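Local coordinates for putative TOXIN related protein (Parabacteroides distasonis ATCC 8503, PDB 3K0Y) that is of unknown function, a putative toxin-related protein of the NigD-like family that pairs an OB domain with a beta sandwich and probably carries a signal sequence, at residues T17-P20 with Y26-R29; I115-L120 with S205-M210; P44-K49 with N79-I84. All blocks are in the same frame, centred on the assembly; numbering follows the deposited sequence.

Contact 1: residues T17-P20 with Y26-R29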
loop_
_atom_site.group_PDB
_atom_site.type_symbol
_atom_site.label_atom_id
_atom_site.label_comp_id
_atom_site.label_asym_id
_atom_site.label_seq_id
_atom_site.Cartn_x
_atom_site.Cartn_y
_atom_site.Cartn_z
ATOM N N THR A 17 7.450 -3.197 6.259
ATOM C CA THR A 17 6.649 -4.382 6.482
ATOM C C THR A 17 7.033 -5.058 7.796
ATOM O O THR A 17 8.195 -5.281 8.076
ATOM C CB THR A 17 6.760 -5.365 5.333
ATOM O OG1 THR A 17 6.513 -4.658 4.103
ATOM C CG2 THR A 17 5.742 -6.595 5.538
ATOM N N VAL A 18 6.017 -5.348 8.603
ATOM C CA VAL A 18 6.171 -6.055 9.840
ATOM C C VAL A 18 6.275 -7.550 9.543
ATOM O O VAL A 18 5.391 -8.138 8.922
ATOM C CB VAL A 18 4.946 -5.817 10.798
ATOM C CG1 VAL A 18 5.084 -6.695 12.069
ATOM C CG2 VAL A 18 4.800 -4.350 11.219
ATOM N N VAL A 19 7.329 -8.188 9.998
ATOM C CA VAL A 19 7.399 -9.641 9.826
ATOM C C VAL A 19 7.444 -10.343 11.172
ATOM O O VAL A 19 8.468 -10.308 11.829
ATOM C CB VAL A 19 8.615 -10.063 8.962
ATOM C CG1 VAL A 19 8.544 -11.557 8.698
ATOM C CG2 VAL A 19 8.633 -9.267 7.630
ATOM N N PRO A 20 6.329 -10.969 11.592
ATOM C CA PRO A 20 6.306 -11.732 12.868
ATOM C C PRO A 20 7.313 -12.871 12.959
ATOM O O PRO A 20 7.808 -13.331 11.946
ATOM C CB PRO A 20 4.893 -12.312 12.897
ATOM C CG PRO A 20 4.081 -11.349 12.073
ATOM C CD PRO A 20 4.992 -10.945 10.963
ATOM N N TYR A 26 9.045 -9.537 16.257
ATOM C CA TYR A 26 8.942 -9.207 14.833
ATOM C C TYR A 26 10.174 -8.468 14.376
ATOM O O TYR A 26 10.839 -7.813 15.171
ATOM C CB TYR A 26 7.694 -8.336 14.587
ATOM C CG TYR A 26 7.759 -6.947 15.206
ATOM C CD1 TYR A 26 7.455 -6.726 16.556
ATOM C CD2 TYR A 26 8.148 -5.855 14.440
ATOM C CE1 TYR A 26 7.525 -5.442 17.123
ATOM C CE2 TYR A 26 8.221 -4.567 14.985
ATOM C CZ TYR A 26 7.903 -4.370 16.321
ATOM O OH TYR A 26 7.987 -3.093 16.819
ATOM N N TYR A 27 10.478 -8.559 13.089
ATOM C CA TYR A 27 11.435 -7.614 12.495
ATOM C C TYR A 27 10.746 -6.790 11.407
ATOM O O TYR A 27 9.602 -7.033 11.082
ATOM C CB TYR A 27 12.709 -8.305 12.021
ATOM C CG TYR A 27 12.588 -9.179 10.810
ATOM C CD1 TYR A 27 12.749 -8.659 9.543
ATOM C CD2 TYR A 27 12.371 -10.533 10.935
ATOM C CE1 TYR A 27 12.672 -9.451 8.445
ATOM C CE2 TYR A 27 12.299 -11.343 9.839
ATOM C CZ TYR A 27 12.452 -10.802 8.601
ATOM O OH TYR A 27 12.366 -11.604 7.502
ATOM N N LEU A 28 11.429 -5.783 10.903
ATOM C CA LEU A 28 10.853 -4.857 9.930
ATOM C C LEU A 28 11.619 -4.946 8.647
ATOM O O LEU A 28 12.858 -4.934 8.678
ATOM C CB LEU A 28 10.922 -3.428 10.449
ATOM C CG LEU A 28 10.098 -3.183 11.703
ATOM C CD1 LEU A 28 10.586 -1.923 12.361
ATOM C CD2 LEU A 28 8.619 -3.091 11.368
ATOM N N ARG A 29 10.899 -5.012 7.527
ATOM C CA ARG A 29 11.510 -5.052 6.187
ATOM C C ARG A 29 11.267 -3.729 5.434
ATOM O O ARG A 29 10.136 -3.339 5.219
ATOM C CB ARG A 29 10.969 -6.250 5.387
ATOM C CG ARG A 29 11.785 -6.504 4.110
ATOM C CD ARG A 29 11.582 -7.870 3.521
ATOM N NE ARG A 29 10.179 -8.074 3.177
ATOM C CZ ARG A 29 9.367 -8.979 3.728
ATOM N NH1 ARG A 29 9.807 -9.828 4.627
ATOM N NH2 ARG A 29 8.102 -9.035 3.355
#
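The Tyr27 ring has the CB of Val19 over the centre of one face, 4.0 Å from the ring centroid and 13° off the normal, a CH-pi contact across two antiparallel strands. Val19 CG1 reaches the CE2 and CZ side of the same ring. Tyr27 CG stands between its own backbone N and carbonyl carbon (chi1 71°), and this turn lays the ring alongside its cross-strand neighbour. Trp37 meets Tyr27 edge-to-face from the next strand. The guanidinium of Arg29 is approached obliquely by two methyls, Val19 CG2 at 3.3 Å from NH1 and Thr17 CG2 at 4.0 Å from NH2. A bend at chi3 (60°) brings this end of the arginine back over the neighbouring strand. Its NE makes a salt bridge with Asp117, whose other carboxylate oxygen is hydrogen-bonded to Thr17 OG1, so one acid serves both members of a cross-strand pair.

On the other face of the sheet lie Val18, Tyr26, Leu28 and Pro20. Val18 CG1 comes obliquely to Tyr26 CD2 and CG2 meets Leu28 CD2, both at 4.0 Å, the two branches of one valine dividing the pair between them. The rings of Tyr26 and Tyr46 also meet on this buried side. The backbones hold the register with four hydrogen bonds: Thr17 and Arg29 exchange two, as do Val19 and Tyr27, and the link from Val19 N to Tyr27 O is 2.8 Å. Val18-Leu28 and Pro20-Tyr26 are the alternating non-hydrogen-bonded pairs. Strands 11-22 and 25-30 thus form a two-faced antiparallel beta hairpin, aromatic and aliphatic toward the interior and partly polar on the reverse, as expected of the curled sheet of an OB domain.

Contact 2: residues I115-L120 with S205-M210; sequences IGDGYL and SDKTKM
Lys207 NZ and Asp117 OD1 form a salt bridge of 2.7 Å, the sole hydrogen-bonded link between these two segments. The ammonium meets the oxygen from above the carboxylate plane, 41° out of it. The lysine chain runs past the aspartate obliquely, with CD at 3.3 Å from Asp117 OD1 and at 4.1 Å from the backbone N of Gly118. Arg29 and Thr17 are the other holders of this carboxylate. Lys207 NZ lies close to Arg29 NH2, a proximity that the shared negative charge would be expected to ease. A second, apolar touch lies well apart from the salt bridge, toward the strand end of the hairpin: the side chain of Met210, a selenomethionine bent at both chi2 and chi3, crosses that of Ile115 at about a right angle, its SE 4.0 Å from Ile115 CG2.

In the next shell is the turn that positions Asp117. CG of this residue is anti to its backbone N (chi1 -174°), and this places the acid group beyond the tip of the turn. The turn itself is type I', running from Gly116 to Tyr119, with Asp117 and Gly118 both at positive phi. It is closed by Tyr119 N to Gly116 O and by Gly116 N to Tyr119 O, each 3.0 Å. This tight hairpin joins strands 113-116 and 119-128, and its tip faces strands 11-22 and 25-30 on one side. Segment 205-210 is the loop that follows strand 195-203, whose Leu201 and Tyr203 pack on Ile115.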
loop_
_atom_site.group_PDB
_atom_site.type_symbol
_atom_site.label_atom_id
_atom_site.label_comp_id
_atom_site.label_asym_id
_atom_site.label_seq_id
_atom_site.Cartn_x
_atom_site.Cartn_y
_atom_site.Cartn_z
ATOM N N ILE A 115 5.835 1.430 -5.591
ATOM C CA ILE A 115 5.971 0.018 -5.297
ATOM C C ILE A 115 7.109 -0.195 -4.315
ATOM O O ILE A 115 8.190 0.347 -4.498
ATOM C CB ILE A 115 6.208 -0.844 -6.566
ATOM C CG1 ILE A 115 4.983 -0.754 -7.491
ATOM C CG2 ILE A 115 6.391 -2.335 -6.162
ATOM C CD1 ILE A 115 5.197 -1.468 -8.841
ATOM N N GLY A 116 6.849 -0.921 -3.231
ATOM C CA GLY A 116 7.872 -1.203 -2.236
ATOM C C GLY A 116 7.518 -2.493 -1.511
ATOM O O GLY A 116 6.366 -2.666 -1.044
ATOM N N ASP A 117 8.494 -3.403 -1.458
ATOM C CA ASP A 117 8.379 -4.699 -0.821
ATOM C C ASP A 117 7.100 -5.461 -1.288
ATOM O O ASP A 117 6.439 -6.074 -0.489
ATOM C CB ASP A 117 8.413 -4.541 0.720
ATOM C CG ASP A 117 8.435 -5.889 1.451
ATOM O OD1 ASP A 117 9.238 -6.748 1.050
ATOM O OD2 ASP A 117 7.640 -6.123 2.397
ATOM N N GLY A 118 6.788 -5.415 -2.582
ATOM C CA GLY A 118 5.633 -6.161 -3.177
ATOM C C GLY A 118 4.260 -5.527 -2.891
ATOM O O GLY A 118 3.194 -6.105 -3.202
ATOM N N TYR A 119 4.276 -4.317 -2.333
ATOM C CA TYR A 119 3.051 -3.577 -2.103
ATOM C C TYR A 119 2.998 -2.385 -2.997
ATOM O O TYR A 119 4.027 -1.806 -3.330
ATOM C CB TYR A 119 2.978 -3.076 -0.669
ATOM C CG TYR A 119 2.901 -4.182 0.334
ATOM C CD1 TYR A 119 4.054 -4.790 0.784
ATOM C CD2 TYR A 119 1.666 -4.614 0.845
ATOM C CE1 TYR A 119 4.014 -5.810 1.713
ATOM C CE2 TYR A 119 1.608 -5.644 1.758
ATOM C CZ TYR A 119 2.788 -6.223 2.188
ATOM O OH TYR A 119 2.748 -7.213 3.075
ATOM N N LEU A 120 1.786 -1.993 -3.356
ATOM C CA LEU A 120 1.542 -0.668 -3.866
ATOM C C LEU A 120 1.209 0.223 -2.661
ATOM O O LEU A 120 0.212 -0.000 -1.994
ATOM C CB LEU A 120 0.390 -0.670 -4.861
ATOM C CG LEU A 120 0.014 0.677 -5.458
ATOM C CD1 LEU A 120 1.143 1.157 -6.440
ATOM C CD2 LEU A 120 -1.349 0.736 -6.122
ATOM N N SER A 205 7.565 -9.301 -10.274
ATOM C CA SER A 205 7.173 -10.180 -9.160
ATOM C C SER A 205 8.349 -10.584 -8.263
ATOM O O SER A 205 8.158 -10.964 -7.119
ATOM C CB SER A 205 6.508 -11.459 -9.667
ATOM O OG SER A 205 5.347 -11.154 -10.386
ATOM N N ASP A 206 9.556 -10.556 -8.807
ATOM C CA ASP A 206 10.752 -10.804 -8.007
ATOM C C ASP A 206 11.196 -9.524 -7.255
ATOM O O ASP A 206 11.748 -8.627 -7.865
ATOM C CB ASP A 206 11.865 -11.318 -8.936
ATOM C CG ASP A 206 13.055 -11.851 -8.187
ATOM O OD1 ASP A 206 12.963 -12.061 -6.972
ATOM O OD2 ASP A 206 14.089 -12.071 -8.824
ATOM N N LYS A 207 10.939 -9.456 -5.943
ATOM C CA LYS A 207 11.331 -8.300 -5.076
ATOM C C LYS A 207 12.802 -7.937 -5.164
ATOM O O LYS A 207 13.173 -6.762 -5.178
ATOM C CB LYS A 207 11.070 -8.605 -3.602
ATOM C CG LYS A 207 9.616 -8.813 -3.244
ATOM C CD LYS A 207 9.380 -8.489 -1.787
ATOM C CE LYS A 207 8.443 -9.471 -1.119
ATOM N NZ LYS A 207 8.558 -9.250 0.330
ATOM N N THR A 208 13.633 -8.975 -5.160
ATOM C CA THR A 208 15.060 -8.870 -5.419
ATOM C C THR A 208 15.436 -7.885 -6.512
ATOM O O THR A 208 16.246 -7.008 -6.272
ATOM C CB THR A 208 15.598 -10.224 -5.836
ATOM O OG1 THR A 208 15.698 -11.055 -4.674
ATOM C CG2 THR A 208 16.961 -10.087 -6.517
ATOM N N LYS A 209 14.841 -8.019 -7.697
ATOM C CA LYS A 209 15.287 -7.259 -8.886
ATOM C C LYS A 209 14.802 -5.810 -8.809
ATOM O O LYS A 209 15.464 -4.899 -9.316
ATOM C CB LYS A 209 14.784 -7.896 -10.191
ATOM C CG LYS A 209 14.717 -9.434 -10.191
ATOM C CD LYS A 209 15.831 -10.102 -10.955
ATOM C CE LYS A 209 15.357 -10.520 -12.326
ATOM N NZ LYS A 209 16.445 -11.062 -13.148
HETATM N N MSE A 210 13.641 -5.606 -8.184
HETATM C CA MSE A 210 13.151 -4.266 -7.881
HETATM C C MSE A 210 14.245 -3.517 -7.136
HETATM O O MSE A 210 14.340 -2.292 -7.212
HETATM C CB MSE A 210 11.887 -4.321 -6.999
HETATM C CG MSE A 210 10.657 -5.032 -7.600
HETATM SE SE MSE A 210 9.364 -3.786 -8.386
HETATM C CE MSE A 210 10.479 -3.262 -9.870
#

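Contact 3: residues P44-K49 with N79-I84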
loop_
_atom_site.group_PDB
_atom_site.type_symbol
_atom_site.label_atom_id
_atom_site.label_comp_id
_atom_site.label_asym_id
_atom_site.label_seq_id
_atom_site.Cartn_x
_atom_site.Cartn_y
_atom_site.Cartn_z
ATOM N N PRO A 44 6.248 -2.016 23.734
ATOM C CA PRO A 44 6.526 -3.442 23.848
ATOM C C PRO A 44 5.297 -4.345 23.671
ATOM O O PRO A 44 5.465 -5.550 23.484
ATOM C CB PRO A 44 7.119 -3.577 25.257
ATOM C CG PRO A 44 6.554 -2.404 26.004
ATOM C CD PRO A 44 6.492 -1.294 24.991
ATOM N N ASN A 45 4.090 -3.768 23.712
ATOM C CA ASN A 45 2.852 -4.533 23.609
ATOM C C ASN A 45 2.266 -4.507 22.204
ATOM O O ASN A 45 1.132 -4.884 22.002
ATOM C CB ASN A 45 1.820 -4.010 24.628
ATOM C CG ASN A 45 2.261 -4.211 26.062
ATOM O OD1 ASN A 45 2.861 -5.217 26.382
ATOM N ND2 ASN A 45 1.986 -3.239 26.919
ATOM N N TYR A 46 3.060 -4.071 21.237
ATOM C CA TYR A 46 2.679 -4.037 19.834
ATOM C C TYR A 46 2.441 -5.462 19.362
ATOM O O TYR A 46 3.238 -6.349 19.655
ATOM C CB TYR A 46 3.826 -3.397 19.009
ATOM C CG TYR A 46 3.543 -3.375 17.531
ATOM C CD1 TYR A 46 2.656 -2.447 16.990
ATOM C CD2 TYR A 46 4.109 -4.309 16.684
ATOM C CE1 TYR A 46 2.356 -2.449 15.637
ATOM C CE2 TYR A 46 3.824 -4.304 15.328
ATOM C CZ TYR A 46 2.929 -3.374 14.816
ATOM O OH TYR A 46 2.648 -3.347 13.455
ATOM N N GLN A 47 1.370 -5.677 18.624
ATOM C CA GLN A 47 1.058 -7.007 18.130
ATOM C C GLN A 47 1.389 -7.104 16.629
ATOM O O GLN A 47 0.702 -6.535 15.806
ATOM C CB GLN A 47 -0.408 -7.355 18.405
ATOM C CG GLN A 47 -0.839 -8.777 17.938
ATOM C CD GLN A 47 -0.146 -9.932 18.705
ATOM O OE1 GLN A 47 0.454 -10.822 18.078
ATOM N NE2 GLN A 47 -0.218 -9.914 20.051
ATOM N N PRO A 48 2.497 -7.773 16.294
ATOM C CA PRO A 48 2.828 -7.883 14.900
ATOM C C PRO A 48 1.889 -8.840 14.211
ATOM O O PRO A 48 1.434 -9.807 14.834
ATOM C CB PRO A 48 4.273 -8.391 14.911
ATOM C CG PRO A 48 4.432 -9.085 16.259
ATOM C CD PRO A 48 3.451 -8.455 17.179
ATOM N N LYS A 49 1.536 -8.512 12.975
ATOM C CA LYS A 49 0.658 -9.311 12.156
ATOM C C LYS A 49 1.343 -9.627 10.829
ATOM O O LYS A 49 2.161 -8.845 10.360
ATOM C CB LYS A 49 -0.651 -8.574 11.876
ATOM C CG LYS A 49 -1.561 -8.363 13.074
ATOM C CD LYS A 49 -2.435 -7.092 12.826
ATOM C CE LYS A 49 -3.266 -6.724 14.077
ATOM N NZ LYS A 49 -3.348 -5.219 14.169
ATOM N N ASN A 79 10.885 3.847 17.988
ATOM C CA ASN A 79 10.382 4.964 18.780
ATOM C C ASN A 79 8.872 5.028 18.717
ATOM O O ASN A 79 8.217 5.289 19.730
ATOM C CB ASN A 79 10.971 6.277 18.308
ATOM C CG ASN A 79 12.516 6.273 18.333
ATOM O OD1 ASN A 79 13.134 5.849 19.313
ATOM N ND2 ASN A 79 13.125 6.707 17.238
ATOM N N ALA A 80 8.326 4.814 17.523
ATOM C CA ALA A 80 6.879 4.745 17.343
ATOM C C ALA A 80 6.565 3.880 16.124
ATOM O O ALA A 80 7.386 3.692 15.259
ATOM C CB ALA A 80 6.259 6.166 17.201
ATOM N N ILE A 81 5.372 3.328 16.079
ATOM C CA ILE A 81 4.986 2.478 14.967
ATOM C C ILE A 81 3.470 2.626 14.824
ATOM O O ILE A 81 2.705 2.369 15.774
ATOM C CB ILE A 81 5.458 1.016 15.193
ATOM C CG1 ILE A 81 4.939 0.092 14.094
ATOM C CG2 ILE A 81 5.016 0.532 16.592
ATOM C CD1 ILE A 81 5.704 -1.194 14.001
ATOM N N HIS A 82 3.075 3.132 13.660
ATOM C CA HIS A 82 1.683 3.403 13.335
ATOM C C HIS A 82 1.282 2.560 12.132
ATOM O O HIS A 82 1.748 2.806 11.030
ATOM C CB HIS A 82 1.512 4.886 12.997
ATOM C CG HIS A 82 2.226 5.811 13.933
ATOM N ND1 HIS A 82 1.837 5.989 15.237
ATOM C CD2 HIS A 82 3.292 6.632 13.740
ATOM C CE1 HIS A 82 2.640 6.868 15.817
ATOM N NE2 HIS A 82 3.520 7.279 14.924
ATOM N N ASN A 83 0.427 1.564 12.341
ATOM C CA ASN A 83 -0.001 0.725 11.238
ATOM C C ASN A 83 -0.638 1.527 10.105
ATOM O O ASN A 83 -1.327 2.519 10.321
ATOM C CB ASN A 83 -0.976 -0.320 11.730
ATOM C CG ASN A 83 -0.297 -1.390 12.560
ATOM O OD1 ASN A 83 0.936 -1.392 12.697
ATOM N ND2 ASN A 83 -1.091 -2.304 13.122
ATOM N N ILE A 84 -0.349 1.085 8.894
ATOM C CA ILE A 84 -0.927 1.634 7.697
ATOM C C ILE A 84 -1.977 0.594 7.268
ATOM O O ILE A 84 -1.706 -0.604 7.261
ATOM C CB ILE A 84 0.154 1.838 6.618
ATOM C CG1 ILE A 84 1.086 2.972 7.020
ATOM C CG2 ILE A 84 -0.483 2.081 5.239
ATOM C CD1 ILE A 84 2.390 3.061 6.185
HETATM O O HOH W 1 -0.745 -4.339 15.450
#
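Tyr46 reaches from its loop across to Ile81 and Asn83 of strand 74-88. Its CB projects toward that strand, and CG is anti to the backbone N (chi1 177°), which extends the ring away from its own loop. Ile81 CG2 lies above CD1 of the ring at 3.8 Å, on the face that also receives the Ile81 CD1 methyl. Farther out, CE1 and CE2 lie about equally far from the CD1 methyl of Ile81, while CZ is nearer, at 3.6 Å. That methyl is displaced toward the hydroxyl end, a CH-pi contact 3.9 Å from the centroid and 24° off the normal. At the tip, OH donates a hydrogen bond of 2.7 Å to Asn83 OD1, arriving in the carbonyl plane on a lone pair. The acceptor oxygen lies at the ring's edge, and the ring and amide planes stand 81° apart.

The hydrogen bond fixes which end of the asparagine amide faces the phenol and turns ND2 toward the solvent-exposed Lys49. Here a water does the joining: it accepts from Asn83 ND2 at 3.1 Å and from Lys49 NZ at 3.0 Å, and donates to the carbonyl oxygen of Gln47.

Tyr46 lies in the loop between strands 40-41 and 52-62, where its ring also meets that of Tyr26 and touches Val18 of strand 11-22. Ile81 continues the same apolar layer against Ala54 and Val56 of strand 52-62; the loop thus sends Tyr46 inward against strands 11-22, 25-30 and 74-88, while Gln47 and Lys49 stay at the surface.

Contacts 1 and 3 both lie in the NigD-like OB domain, their centres about 10 Å apart; they meet directly where Val18 and Tyr26 pack on Tyr46 and Pro48, so hairpin, loop and strand 74-88 share one interior. Contact 2 is about 16 Å from contact 1 and about 23 Å from contact 3, centre to centre. It touches contact 1 through Asp117 but not contact 3. Along the chain, contact 1 closes first, contact 3 follows and contact 2 comes last. All three reach the same large, curled mixed sheet, and the polar junction between contacts 1 and 2 ties the OB domain to the beta-sandwich part.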